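Local coordinates for protein phosphoacetylglucosamine mutase (Aspergillus lentulus, PDB 5O9X) that interconverts N-acetylglucosamine 6-phosphate and N-acetylglucosamine 1-phosphate as a phosphohexomutase, and is held here with glucose 1,6-bisphosphate bound, at residues P186-Q189 with G190-K194; A393-T396 with I397-E401; P402-P405 with A406-R409; L420-A424 with V425-I429. The protein carries 1 engineered substitution. All coordinates share one frame; numbering follows the deposited sequence.

In the fold
All four interactions are local, each within one helix, at its end or round a loop, and they follow one another along the chain without overlap. Interaction 1 opens helix 188-202, in domain II; the other three lie in domain III. Interaction 2 closes helix 391-399 and interaction 3 starts helix 405-420, their centres about 13 Å apart near the periphery. Interaction 4 is the buried turn from helix 405-420 into helix 428-442, its centre about 9 Å from that of the chain. Between centres about 14 Å apart, interactions 1 and 4 meet through Tyr191 and Asp427, a direct polar link between two helix starts, one in domain II and one in domain III.

Interaction 1: P186-Q189 with G190-K194; sequences PTEQ and GYYEK
Tyr192 OH donates to Glu188 OE2 over 2.8 Å, one helical turn apart, reaching the carboxylate on its anti side. The two side chains run alongside each other in the same direction, and the carboxylate stands 79° from the ring plane. An extended glutamate chain, with CG anti to the backbone N (chi1 -154°), carries OE2 to the phenol; the peptide oxygen Glu188 O lies over a face of the same ring, near its rim. On the next position round, Gln189 NE2 gives a nearly straight bond to Glu193 OE2 (3.0 Å, 170° at the hydrogen), in its own amide plane but from above the carboxylate plane. These i to i+4 pairs sit at the start of helix 188-202, across its first and second turns, and the N-cap is Thr187: its OG1 accepts from Gly190 N at 2.9 Å. Its carbonyl begins the backbone bonding, with Thr187 O 2.9 Å from Tyr191 N. Further out, Lys224 forms a salt bridge with Glu188 OE2 and would probably favour the ionised carboxylate, while Gln166 is hydrogen-bonded to Tyr192 OH. The turn is thereby held to helices 221-231 and 164-176. Tyr191 points its hydroxyl to Asp427 and meets Tyr169 edge-to-face.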
ATOM      1  N   PRO A 186     -12.422  17.506   3.027  1.00 32.64           N
ATOM      2  CA  PRO A 186     -11.259  17.164   2.151  1.00 29.51           C
ATOM      3  C   PRO A 186      -9.995  17.905   2.521  1.00 26.21           C
ATOM      4  O   PRO A 186      -9.356  18.540   1.691  1.00 30.00           O
ATOM      5  CB  PRO A 186     -11.758  17.575   0.777  1.00 28.53           C
ATOM      6  CG  PRO A 186     -12.663  18.773   1.061  1.00 30.17           C
ATOM      7  CD  PRO A 186     -13.262  18.575   2.426  1.00 32.78           C
ATOM      8  N   THR A 187      -9.620  17.829   3.798  1.00 24.84           N
ATOM      9  CA  THR A 187      -8.459  18.509   4.307  1.00 24.76           C
ATOM     10  C   THR A 187      -7.758  17.565   5.261  1.00 23.83           C
ATOM     11  O   THR A 187      -8.324  16.550   5.771  1.00 25.26           O
ATOM     12  CB  THR A 187      -8.833  19.750   5.140  1.00 24.99           C
ATOM     13  OG1 THR A 187      -9.571  19.255   6.263  1.00 24.41           O
ATOM     14  CG2 THR A 187      -9.737  20.773   4.317  1.00 24.13           C
ATOM     15  N   GLU A 188      -6.529  17.927   5.542  1.00 26.80           N
ATOM     16  CA  GLU A 188      -5.731  17.175   6.484  1.00 25.37           C
ATOM     17  C   GLU A 188      -6.378  17.154   7.859  1.00 26.62           C
ATOM     18  O   GLU A 188      -6.396  16.105   8.509  1.00 21.04           O
ATOM     19  CB  GLU A 188      -4.342  17.831   6.509  1.00 27.97           C
ATOM     20  CG  GLU A 188      -3.286  16.892   6.911  1.00 34.92           C
ATOM     21  CD  GLU A 188      -1.902  17.503   6.843  1.00 35.37           C
ATOM     22  OE1 GLU A 188      -1.575  18.112   5.789  1.00 35.38           O
ATOM     23  OE2 GLU A 188      -1.217  17.393   7.883  1.00 37.30           O
ATOM     24  N   GLN A 189      -6.907  18.319   8.328  1.00 21.82           N
ATOM     25  CA  GLN A 189      -7.706  18.297   9.606  1.00 21.41           C
ATOM     26  C   GLN A 189      -8.881  17.314   9.533  1.00 19.41           C
ATOM     27  O   GLN A 189      -9.177  16.652  10.513  1.00 19.34           O
ATOM     28  CB  GLN A 189      -8.290  19.695   9.862  1.00 23.47           C
ATOM     29  CG  GLN A 189      -9.010  19.841  11.205  1.00 27.89           C
ATOM     30  CD  GLN A 189      -9.384  21.315  11.521  1.00 31.79           C
ATOM     31  OE1 GLN A 189      -8.691  22.230  11.150  1.00 36.45           O
ATOM     32  NE2 GLN A 189     -10.476  21.512  12.220  1.00 35.89           N
ATOM     33  N   GLY A 190      -9.615  17.266   8.388  1.00 18.31           N
ATOM     34  CA  GLY A 190     -10.763  16.405   8.273  1.00 17.77           C
ATOM     35  C   GLY A 190     -10.345  14.922   8.389  1.00 18.29           C
ATOM     36  O   GLY A 190     -11.013  14.096   9.040  1.00 17.08           O
ATOM     37  N   TYR A 191      -9.222  14.607   7.775  1.00 17.17           N
ATOM     38  CA  TYR A 191      -8.623  13.218   7.905  1.00 16.66           C
ATOM     39  C   TYR A 191      -8.375  12.838   9.380  1.00 17.89           C
ATOM     40  O   TYR A 191      -8.836  11.777   9.828  1.00 18.51           O
ATOM     41  CB  TYR A 191      -7.330  13.168   7.090  1.00 16.14           C
ATOM     42  CG  TYR A 191      -6.493  11.917   7.273  1.00 14.73           C
ATOM     43  CD1 TYR A 191      -6.735  10.816   6.472  1.00 15.92           C
ATOM     44  CD2 TYR A 191      -5.471  11.844   8.272  1.00 14.17           C
ATOM     45  CE1 TYR A 191      -5.973   9.656   6.614  1.00 16.30           C
ATOM     46  CE2 TYR A 191      -4.742  10.652   8.469  1.00 16.22           C
ATOM     47  CZ  TYR A 191      -4.993   9.589   7.644  1.00 16.31           C
ATOM     48  OH  TYR A 191      -4.296   8.418   7.771  1.00 18.17           O
ATOM     49  N   TYR A 192      -7.744  13.736  10.165  1.00 18.58           N
ATOM     50  CA  TYR A 192      -7.457  13.414  11.588  1.00 18.87           C
ATOM     51  C   TYR A 192      -8.748  13.268  12.398  1.00 19.98           C
ATOM     52  O   TYR A 192      -8.861  12.342  13.250  1.00 18.88           O
ATOM     53  CB  TYR A 192      -6.598  14.478  12.281  1.00 19.86           C
ATOM     54  CG  TYR A 192      -5.244  14.672  11.603  1.00 22.21           C
ATOM     55  CD1 TYR A 192      -4.451  13.553  11.254  1.00 21.63           C
ATOM     56  CD2 TYR A 192      -4.789  15.956  11.269  1.00 19.22           C
ATOM     57  CE1 TYR A 192      -3.187  13.729  10.552  1.00 18.02           C
ATOM     58  CE2 TYR A 192      -3.567  16.160  10.589  1.00 20.45           C
ATOM     59  CZ  TYR A 192      -2.790  15.058  10.240  1.00 18.01           C
ATOM     60  OH  TYR A 192      -1.609  15.258   9.587  1.00 17.48           O
ATOM     61  N   GLU A 193      -9.710  14.159  12.110  1.00 18.04           N
ATOM     62  CA  GLU A 193     -11.014  14.167  12.810  1.00 22.36           C
ATOM     63  C   GLU A 193     -11.765  12.847  12.574  1.00 21.71           C
ATOM     64  O   GLU A 193     -12.361  12.245  13.509  1.00 19.45           O
ATOM     65  CB  GLU A 193     -11.836  15.362  12.286  1.00 21.55           C
ATOM     66  CG  GLU A 193     -11.290  16.635  12.877  1.00 24.23           C
ATOM     67  CD  GLU A 193     -12.003  17.896  12.383  1.00 29.12           C
ATOM     68  OE1 GLU A 193     -12.700  17.826  11.343  1.00 30.92           O
ATOM     69  OE2 GLU A 193     -11.865  18.943  13.070  1.00 28.06           O
ATOM     70  N   LYS A 194     -11.756  12.393  11.326  1.00 22.77           N
ATOM     71  CA  LYS A 194     -12.457  11.134  10.985  1.00 21.14           C
ATOM     72  C   LYS A 194     -11.821   9.932  11.654  1.00 21.56           C
ATOM     73  O   LYS A 194     -12.536   9.089  12.252  1.00 19.96           O
ATOM     74  CB  LYS A 194     -12.476  10.914   9.476  1.00 23.97           C
ATOM     75  CG  LYS A 194     -13.417   9.772   9.024  1.00 27.27           C
ATOM     76  CD  LYS A 194     -13.125   9.513   7.534  1.00 30.40           C
ATOM     77  CE  LYS A 194     -13.927   8.335   6.963  1.00 33.82           C
ATOM     78  NZ  LYS A 194     -15.358   8.676   6.959  1.00 32.39           N
TER

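Interaction 2: A393-T396 with I397-E401; sequences ALKT and IKNTE
Thr396 and Thr400 lie side by side and point the same way, i and i+4 at the C-terminal end of helix 391-399, where Thr400 is the first residue to leave helical backbone angles. The methyl CG2 of Thr396 is 3.6 Å from Thr400 OG1, a contact made possible because CG2 stands opposite the backbone N across the CA-CB bond. That leaves Thr396 OG1 on the other branch, hydrogen-bonded back to Asn392 O. Lys395 and Asn399, by contrast, slant across each other, and only loosely: Lys395 CG is 4.1 Å from Asn399 ND2. Asn399 N still completes a regular helical bond to Lys395 O at 2.9 Å. Ile397 folds back over the preceding turn, its CG1 beside its own backbone N (chi1 -67°) and 3.1 Å from Ala393 O. Its buried side chain faces Phe389 of strand 385-389 and Thr418 of helix 405-420, joining this helix end to both. Two donors of one residue finish the last turn: Thr396 O receives Thr400 N at 3.1 Å and Thr400 OG1 at 2.7 Å, from opposite faces of the carbonyl plane.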
ATOM      1  N   ALA A 393     -22.806  -5.862   2.701  1.00 33.17           N
ATOM      2  CA  ALA A 393     -22.262  -6.013   4.068  1.00 27.37           C
ATOM      3  C   ALA A 393     -22.523  -4.744   4.868  1.00 24.63           C
ATOM      4  O   ALA A 393     -22.961  -4.779   6.094  1.00 25.31           O
ATOM      5  CB  ALA A 393     -20.742  -6.381   3.991  1.00 24.57           C
ATOM      6  N   LEU A 394     -22.316  -3.604   4.219  1.00 23.58           N
ATOM      7  CA  LEU A 394     -22.490  -2.340   4.940  1.00 27.77           C
ATOM      8  C   LEU A 394     -23.941  -2.139   5.350  1.00 32.60           C
ATOM      9  O   LEU A 394     -24.204  -1.605   6.443  1.00 29.17           O
ATOM     10  CB  LEU A 394     -22.001  -1.146   4.145  1.00 28.47           C
ATOM     11  CG  LEU A 394     -20.499  -1.050   3.942  1.00 30.13           C
ATOM     12  CD1 LEU A 394     -20.185   0.082   2.944  1.00 28.37           C
ATOM     13  CD2 LEU A 394     -19.794  -0.826   5.304  1.00 31.63           C
ATOM     14  N   LYS A 395     -24.851  -2.551   4.453  1.00 30.65           N
ATOM     15  CA  LYS A 395     -26.311  -2.457   4.685  1.00 34.80           C
ATOM     16  C   LYS A 395     -26.697  -3.357   5.866  1.00 29.51           C
ATOM     17  O   LYS A 395     -27.333  -2.884   6.767  1.00 31.96           O
ATOM     18  CB  LYS A 395     -27.135  -2.800   3.409  1.00 38.88           C
ATOM     19  CG  LYS A 395     -27.627  -1.590   2.620  1.00 47.47           C
ATOM     20  CD  LYS A 395     -28.644  -1.949   1.500  1.00 50.76           C
ATOM     21  CE  LYS A 395     -29.896  -2.700   2.003  1.00 59.74           C
ATOM     22  NZ  LYS A 395     -31.032  -2.813   1.030  1.00 61.33           N
ATOM     23  N   THR A 396     -26.245  -4.616   5.869  1.00 29.51           N
ATOM     24  CA  THR A 396     -26.381  -5.524   7.003  1.00 28.83           C
ATOM     25  C   THR A 396     -25.830  -4.926   8.295  1.00 30.96           C
ATOM     26  O   THR A 396     -26.520  -4.968   9.307  1.00 34.17           O
ATOM     27  CB  THR A 396     -25.691  -6.854   6.737  1.00 30.06           C
ATOM     28  OG1 THR A 396     -26.172  -7.394   5.509  1.00 27.99           O
ATOM     29  CG2 THR A 396     -25.964  -7.861   7.887  1.00 32.96           C
ATOM     30  N   ILE A 397     -24.600  -4.375   8.267  1.00 28.50           N
ATOM     31  CA  ILE A 397     -23.969  -3.790   9.470  1.00 31.34           C
ATOM     32  C   ILE A 397     -24.761  -2.574   9.979  1.00 34.07           C
ATOM     33  O   ILE A 397     -24.888  -2.377  11.184  1.00 34.24           O
ATOM     34  CB  ILE A 397     -22.482  -3.447   9.185  1.00 30.79           C
ATOM     35  CG1 ILE A 397     -21.721  -4.784   8.964  1.00 26.68           C
ATOM     36  CG2 ILE A 397     -21.860  -2.655  10.332  1.00 30.67           C
ATOM     37  CD1 ILE A 397     -20.330  -4.617   8.377  1.00 29.61           C
ATOM     38  N   LYS A 398     -25.280  -1.775   9.050  1.00 30.62           N
ATOM     39  CA  LYS A 398     -25.999  -0.557   9.394  1.00 37.94           C
ATOM     40  C   LYS A 398     -27.425  -0.856   9.924  1.00 31.17           C
ATOM     41  O   LYS A 398     -27.843  -0.226  10.895  1.00 32.64           O
ATOM     42  CB  LYS A 398     -26.101   0.402   8.175  1.00 43.21           C
ATOM     43  CG  LYS A 398     -26.652   1.803   8.506  1.00 50.82           C
ATOM     44  CD  LYS A 398     -27.099   2.560   7.261  1.00 58.21           C
ATOM     45  CE  LYS A 398     -27.399   4.006   7.630  1.00 67.12           C
ATOM     46  NZ  LYS A 398     -27.489   4.879   6.423  1.00 66.90           N
ATOM     47  N   ASN A 399     -28.128  -1.801   9.308  1.00 29.27           N
ATOM     48  CA  ASN A 399     -29.581  -1.959   9.495  1.00 30.37           C
ATOM     49  C   ASN A 399     -30.032  -3.094  10.364  1.00 33.25           C
ATOM     50  O   ASN A 399     -31.199  -3.141  10.681  1.00 30.98           O
ATOM     51  CB  ASN A 399     -30.283  -2.116   8.136  1.00 33.55           C
ATOM     52  CG  ASN A 399     -30.075  -0.907   7.234  1.00 37.96           C
ATOM     53  OD1 ASN A 399     -29.910   0.223   7.703  1.00 40.71           O
ATOM     54  ND2 ASN A 399     -30.074  -1.147   5.924  1.00 39.31           N
ATOM     55  N   THR A 400     -29.146  -4.043  10.720  1.00 27.73           N
ATOM     56  CA  THR A 400     -29.530  -5.187  11.545  1.00 28.13           C
ATOM     57  C   THR A 400     -30.043  -4.646  12.891  1.00 27.98           C
ATOM     58  O   THR A 400     -29.469  -3.702  13.424  1.00 25.27           O
ATOM     59  CB  THR A 400     -28.308  -6.094  11.796  1.00 28.29           C
ATOM     60  OG1 THR A 400     -28.044  -6.814  10.582  1.00 29.27           O
ATOM     61  CG2 THR A 400     -28.593  -7.127  12.883  1.00 24.43           C
ATOM     62  N   GLU A 401     -31.118  -5.212  13.434  1.00 31.85           N
ATOM     63  CA  GLU A 401     -31.550  -4.801  14.797  1.00 34.12           C
ATOM     64  C   GLU A 401     -31.417  -6.002  15.727  1.00 30.90           C
ATOM     65  O   GLU A 401     -32.186  -6.929  15.652  1.00 31.82           O
ATOM     66  CB  GLU A 401     -32.991  -4.305  14.771  1.00 44.12           C
ATOM     67  CG  GLU A 401     -33.225  -2.975  14.066  1.00 49.94           C
ATOM     68  CD  GLU A 401     -34.698  -2.867  13.647  1.00 63.43           C
ATOM     69  OE1 GLU A 401     -35.589  -3.117  14.510  1.00 59.46           O
ATOM     70  OE2 GLU A 401     -34.974  -2.602  12.450  1.00 64.15           O
TER

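Interaction 3: P402-P405 with A406-R409; sequences PQSP and AQQR
At the N-terminus of helix 405-420, Ser404 holds the N-cap position and Gln407, three residues on, reaches back to it. Their side chains converge: Gln407 OE1 lies 3.1 Å from Ser404 N, a weak bond with only 129° at the hydrogen, and also 3.1 Å from Ser404 OG. Of a capping box, then, just the half from side chain to Ser404 N is present, and weakly; the reciprocal bond from Gln407 N to Ser404 OG is not made. Whether the Ser404 hydroxyl gives its proton to Gln407 OE1 is not settled. Gln407 arrives there because CG lies beside its backbone N (chi1 -56°) and the chain then extends back to Ser404. Next to this polar pair, Pro402 CB packs on Gln407 CB at 3.5 Å, bringing the chain ahead of the cap against the first turn. The helical bonding proper begins with Gln408 N, which meets Ser404 O at 2.9 Å and 165°, close to the line of the carbonyl. Pro405, whose nitrogen has no hydrogen to give, fits the first position of the helix. Gln408 turns its amide nitrogen to Glu412, one turn further on. The surface of the turn is finished by Arg409, which bends at chi3 so that one guanidinium face looks back over Pro405 O and Ala406 CA; its NH1 comes to 3.7 Å from Pro405 CB.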
ATOM      1  N   PRO A 402     -30.404  -6.035  16.598  1.00 34.78           N
ATOM      2  CA  PRO A 402     -30.199  -7.381  17.191  1.00 34.74           C
ATOM      3  C   PRO A 402     -31.061  -7.560  18.483  1.00 23.91           C
ATOM      4  O   PRO A 402     -31.516  -6.577  18.993  1.00 25.02           O
ATOM      5  CB  PRO A 402     -28.673  -7.403  17.470  1.00 39.92           C
ATOM      6  CG  PRO A 402     -28.135  -6.093  16.951  1.00 42.20           C
ATOM      7  CD  PRO A 402     -29.314  -5.129  16.963  1.00 41.47           C
ATOM      8  N   GLN A 403     -31.314  -8.794  18.881  1.00 27.28           N
ATOM      9  CA  GLN A 403     -32.214  -9.160  19.969  1.00 26.92           C
ATOM     10  C   GLN A 403     -31.683  -8.568  21.288  1.00 24.63           C
ATOM     11  O   GLN A 403     -32.473  -8.122  22.044  1.00 29.29           O
ATOM     12  CB  GLN A 403     -32.400 -10.717  20.132  1.00 29.02           C
ATOM     13  CG  GLN A 403     -33.321 -11.178  21.335  1.00 34.36           C
ATOM     14  CD  GLN A 403     -32.900 -12.497  22.074  1.00 40.08           C
ATOM     15  OE1 GLN A 403     -33.565 -13.529  21.938  1.00 37.50           O
ATOM     16  NE2 GLN A 403     -31.812 -12.440  22.886  1.00 35.59           N
ATOM     17  N   SER A 404     -30.377  -8.576  21.571  1.00 24.31           N
ATOM     18  CA  SER A 404     -29.883  -8.266  22.953  1.00 22.61           C
ATOM     19  C   SER A 404     -28.768  -7.242  23.045  1.00 23.70           C
ATOM     20  O   SER A 404     -28.048  -6.929  22.011  1.00 23.43           O
ATOM     21  CB  SER A 404     -29.479  -9.580  23.646  1.00 27.65           C
ATOM     22  OG  SER A 404     -28.258  -9.919  22.997  1.00 43.91           O
ATOM     23  N   PRO A 405     -28.608  -6.640  24.246  1.00 19.23           N
ATOM     24  CA  PRO A 405     -27.520  -5.669  24.373  1.00 20.59           C
ATOM     25  C   PRO A 405     -26.111  -6.176  23.976  1.00 18.33           C
ATOM     26  O   PRO A 405     -25.348  -5.371  23.427  1.00 19.39           O
ATOM     27  CB  PRO A 405     -27.577  -5.273  25.851  1.00 18.77           C
ATOM     28  CG  PRO A 405     -29.069  -5.324  26.088  1.00 17.54           C
ATOM     29  CD  PRO A 405     -29.491  -6.598  25.416  1.00 17.76           C
ATOM     30  N   ALA A 406     -25.755  -7.437  24.268  1.00 20.86           N
ATOM     31  CA  ALA A 406     -24.371  -7.955  23.883  1.00 21.60           C
ATOM     32  C   ALA A 406     -24.267  -7.896  22.349  1.00 24.42           C
ATOM     33  O   ALA A 406     -23.198  -7.540  21.763  1.00 22.92           O
ATOM     34  CB  ALA A 406     -24.131  -9.414  24.368  1.00 21.41           C
ATOM     35  N   GLN A 407     -25.382  -8.224  21.668  1.00 19.47           N
ATOM     36  CA  GLN A 407     -25.338  -8.245  20.199  1.00 20.07           C
ATOM     37  C   GLN A 407     -25.263  -6.859  19.636  1.00 21.97           C
ATOM     38  O   GLN A 407     -24.520  -6.578  18.651  1.00 20.40           O
ATOM     39  CB  GLN A 407     -26.512  -9.078  19.603  1.00 22.93           C
ATOM     40  CG  GLN A 407     -26.563 -10.516  20.139  1.00 28.11           C
ATOM     41  CD  GLN A 407     -27.846 -11.250  19.715  1.00 38.95           C
ATOM     42  OE1 GLN A 407     -28.929 -10.886  20.142  1.00 41.14           O
ATOM     43  NE2 GLN A 407     -27.706 -12.317  18.933  1.00 37.17           N
ATOM     44  N   GLN A 408     -26.006  -5.939  20.257  1.00 20.50           N
ATOM     45  CA  GLN A 408     -25.922  -4.536  19.863  1.00 24.27           C
ATOM     46  C   GLN A 408     -24.489  -3.975  20.054  1.00 21.18           C
ATOM     47  O   GLN A 408     -24.030  -3.143  19.252  1.00 22.54           O
ATOM     48  CB  GLN A 408     -26.904  -3.710  20.736  1.00 22.91           C
ATOM     49  CG  GLN A 408     -27.038  -2.220  20.367  1.00 29.08           C
ATOM     50  CD  GLN A 408     -27.569  -2.024  18.922  1.00 40.30           C
ATOM     51  OE1 GLN A 408     -28.437  -2.813  18.414  1.00 38.89           O
ATOM     52  NE2 GLN A 408     -27.017  -1.002  18.228  1.00 38.79           N
ATOM     53  N   ARG A 409     -23.832  -4.309  21.165  1.00 19.28           N
ATOM     54  CA  ARG A 409     -22.461  -3.774  21.390  1.00 19.77           C
ATOM     55  C   ARG A 409     -21.506  -4.247  20.252  1.00 20.95           C
ATOM     56  O   ARG A 409     -20.702  -3.460  19.721  1.00 20.54           O
ATOM     57  CB  ARG A 409     -21.907  -4.230  22.775  1.00 22.89           C
ATOM     58  CG  ARG A 409     -22.551  -3.448  23.939  1.00 23.36           C
ATOM     59  CD  ARG A 409     -21.879  -3.712  25.301  1.00 23.56           C
ATOM     60  NE  ARG A 409     -22.066  -5.114  25.764  1.00 28.75           N
ATOM     61  CZ  ARG A 409     -23.095  -5.547  26.494  1.00 25.10           C
ATOM     62  NH1 ARG A 409     -24.054  -4.710  26.833  1.00 24.41           N
ATOM     63  NH2 ARG A 409     -23.162  -6.789  26.873  1.00 25.59           N
TER

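Interaction 4: L420-A424 with V425-I429; sequences LINQA and VGDAI
Asn422 crosses Asp427 at about a right angle, and its side chain touches the aspartate along its length. CB starts the contact, only 3.2 Å from Asp427 CB, a tight approach of two methylene groups. CG is 3.6 Å from the same carbon, Asp427 CB. At the tip ND2 donates to Asp427 OD2 (3.1 Å, 153° at the hydrogen), meeting the anti lone pair of OD2, while OD1 turns the other way, 3.8 Å from Val425 O. The amide and carboxylate planes are 62° apart, the acceptor lying modestly out of the amide plane. With CG opposite the backbone N (chi1 -162°), the asparagine is directed across the turn. A water bridges the backbones, accepting from Asp427 N at 3.0 Å and weakly from Asn422 N. Asp427 also serves as N-cap of helix 428-442, where OD1 takes a weak bond from Ile429 N. Its OD2 accepts from Tyr191 OH of helix 188-202 as well as from Asn422 ND2 inside the turn, joining the turn to that helix. Val425 N is buried without a partner in the model. The buried turn links helix 405-420 to helix 428-442, with helix 164-176 against Val425 and Asp427 and strand 385-389 bonded to Asn422 through Thr386.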
ATOM      1  N   LEU A 420     -13.525   3.365  10.601  1.00 22.63           N
ATOM      2  CA  LEU A 420     -12.106   3.487  10.940  1.00 23.90           C
ATOM      3  C   LEU A 420     -11.264   3.010   9.711  1.00 26.83           C
ATOM      4  O   LEU A 420     -10.247   3.635   9.387  1.00 27.22           O
ATOM      5  CB  LEU A 420     -11.759   2.685  12.186  1.00 21.91           C
ATOM      6  CG  LEU A 420     -10.274   2.665  12.656  1.00 23.06           C
ATOM      7  CD1 LEU A 420      -9.867   4.029  13.256  1.00 27.54           C
ATOM      8  CD2 LEU A 420      -9.940   1.611  13.714  1.00 22.40           C
ATOM      9  N   ILE A 421     -11.726   1.940   9.050  1.00 28.24           N
ATOM     10  CA  ILE A 421     -10.872   1.242   8.083  1.00 33.61           C
ATOM     11  C   ILE A 421     -10.888   1.948   6.771  1.00 41.75           C
ATOM     12  O   ILE A 421     -11.955   2.084   6.166  1.00 43.24           O
ATOM     13  CB  ILE A 421     -11.041  -0.316   8.090  1.00 32.69           C
ATOM     14  CG1 ILE A 421     -10.353  -0.796   9.328  1.00 34.42           C
ATOM     15  CG2 ILE A 421     -10.292  -0.997   6.960  1.00 28.98           C
ATOM     16  CD1 ILE A 421      -8.995  -0.077   9.516  1.00 36.64           C
ATOM     17  N   ASN A 422      -9.694   2.423   6.361  1.00 45.73           N
ATOM     18  CA  ASN A 422      -9.574   3.193   5.160  1.00 48.39           C
ATOM     19  C   ASN A 422      -9.906   2.271   3.987  1.00 56.22           C
ATOM     20  O   ASN A 422      -9.225   1.288   3.703  1.00 62.66           O
ATOM     21  CB  ASN A 422      -8.198   3.854   5.057  1.00 56.76           C
ATOM     22  CG  ASN A 422      -8.160   5.021   4.058  1.00 58.34           C
ATOM     23  OD1 ASN A 422      -8.726   4.917   2.940  1.00 61.93           O
ATOM     24  ND2 ASN A 422      -7.470   6.149   4.451  1.00 51.66           N
ATOM     25  N   GLN A 423     -11.012   2.579   3.347  1.00 53.40           N
ATOM     26  CA  GLN A 423     -11.543   1.746   2.306  1.00 57.02           C
ATOM     27  C   GLN A 423     -10.738   1.975   0.999  1.00 66.20           C
ATOM     28  O   GLN A 423     -10.239   3.101   0.765  1.00 74.93           O
ATOM     29  CB  GLN A 423     -13.038   2.071   2.189  1.00 60.67           C
ATOM     30  CG  GLN A 423     -13.784   1.898   3.521  1.00 58.15           C
ATOM     31  CD  GLN A 423     -13.777   0.432   3.983  1.00 57.78           C
ATOM     32  OE1 GLN A 423     -14.369  -0.451   3.324  1.00 50.40           O
ATOM     33  NE2 GLN A 423     -13.089   0.159   5.100  1.00 55.84           N
ATOM     34  N   ALA A 424     -10.583   0.878   0.220  1.00 63.91           N
ATOM     35  CA  ALA A 424      -9.827   0.731  -1.088  1.00 54.04           C
ATOM     36  C   ALA A 424      -8.297   0.437  -1.028  1.00 53.02           C
ATOM     37  O   ALA A 424      -7.852  -0.736  -0.957  1.00 51.29           O
ATOM     38  CB  ALA A 424     -10.167   1.830  -2.110  1.00 57.43           C
ATOM     39  N   VAL A 425      -7.494   1.486  -1.105  1.00 42.55           N
ATOM     40  CA  VAL A 425      -6.075   1.358  -0.862  1.00 45.92           C
ATOM     41  C   VAL A 425      -5.946   1.437   0.683  1.00 40.46           C
ATOM     42  O   VAL A 425      -6.604   2.215   1.355  1.00 49.80           O
ATOM     43  CB  VAL A 425      -5.249   2.440  -1.655  1.00 41.16           C
ATOM     44  CG1 VAL A 425      -3.747   2.414  -1.335  1.00 44.59           C
ATOM     45  CG2 VAL A 425      -5.451   2.243  -3.151  1.00 48.48           C
ATOM     46  N   GLY A 426      -5.061   0.662   1.232  1.00 36.29           N
ATOM     47  CA  GLY A 426      -4.950   0.679   2.680  1.00 31.49           C
ATOM     48  C   GLY A 426      -4.359   1.944   3.212  1.00 35.45           C
ATOM     49  O   GLY A 426      -3.818   2.775   2.440  1.00 37.39           O
ATOM     50  N   ASP A 427      -4.474   2.118   4.523  1.00 23.72           N
ATOM     51  CA  ASP A 427      -3.882   3.279   5.200  1.00 20.25           C
ATOM     52  C   ASP A 427      -3.143   2.733   6.407  1.00 19.62           C
ATOM     53  O   ASP A 427      -3.787   2.277   7.337  1.00 20.96           O
ATOM     54  CB  ASP A 427      -5.032   4.257   5.556  1.00 18.25           C
ATOM     55  CG  ASP A 427      -4.576   5.400   6.452  1.00 19.71           C
ATOM     56  OD1 ASP A 427      -3.456   5.336   6.979  1.00 19.20           O
ATOM     57  OD2 ASP A 427      -5.322   6.373   6.656  1.00 22.41           O
ATOM     58  N   ALA A 428      -1.808   2.773   6.415  1.00 19.11           N
ATOM     59  CA  ALA A 428      -1.014   2.248   7.516  1.00 20.58           C
ATOM     60  C   ALA A 428      -1.345   2.773   8.927  1.00 20.63           C
ATOM     61  O   ALA A 428      -1.380   2.003   9.908  1.00 19.57           O
ATOM     62  CB  ALA A 428       0.469   2.372   7.254  1.00 20.54           C
ATOM     63  N   ILE A 429      -1.600   4.075   9.047  1.00 17.51           N
ATOM     64  CA  ILE A 429      -1.854   4.594  10.372  1.00 16.99           C
ATOM     65  C   ILE A 429      -3.240   4.178  10.855  1.00 17.91           C
ATOM     66  O   ILE A 429      -3.395   3.914  12.049  1.00 18.68           O
ATOM     67  CB  ILE A 429      -1.702   6.127  10.354  1.00 17.06           C
ATOM     68  CG1 ILE A 429      -0.186   6.456  10.177  1.00 18.11           C
ATOM     69  CG2 ILE A 429      -2.437   6.773  11.566  1.00 15.06           C
ATOM     70  CD1 ILE A 429       0.184   7.931  10.032  1.00 16.08           C
TER
HETATM   71  O   HOH W   1      -6.744   0.913   5.984  1.00 26.87           O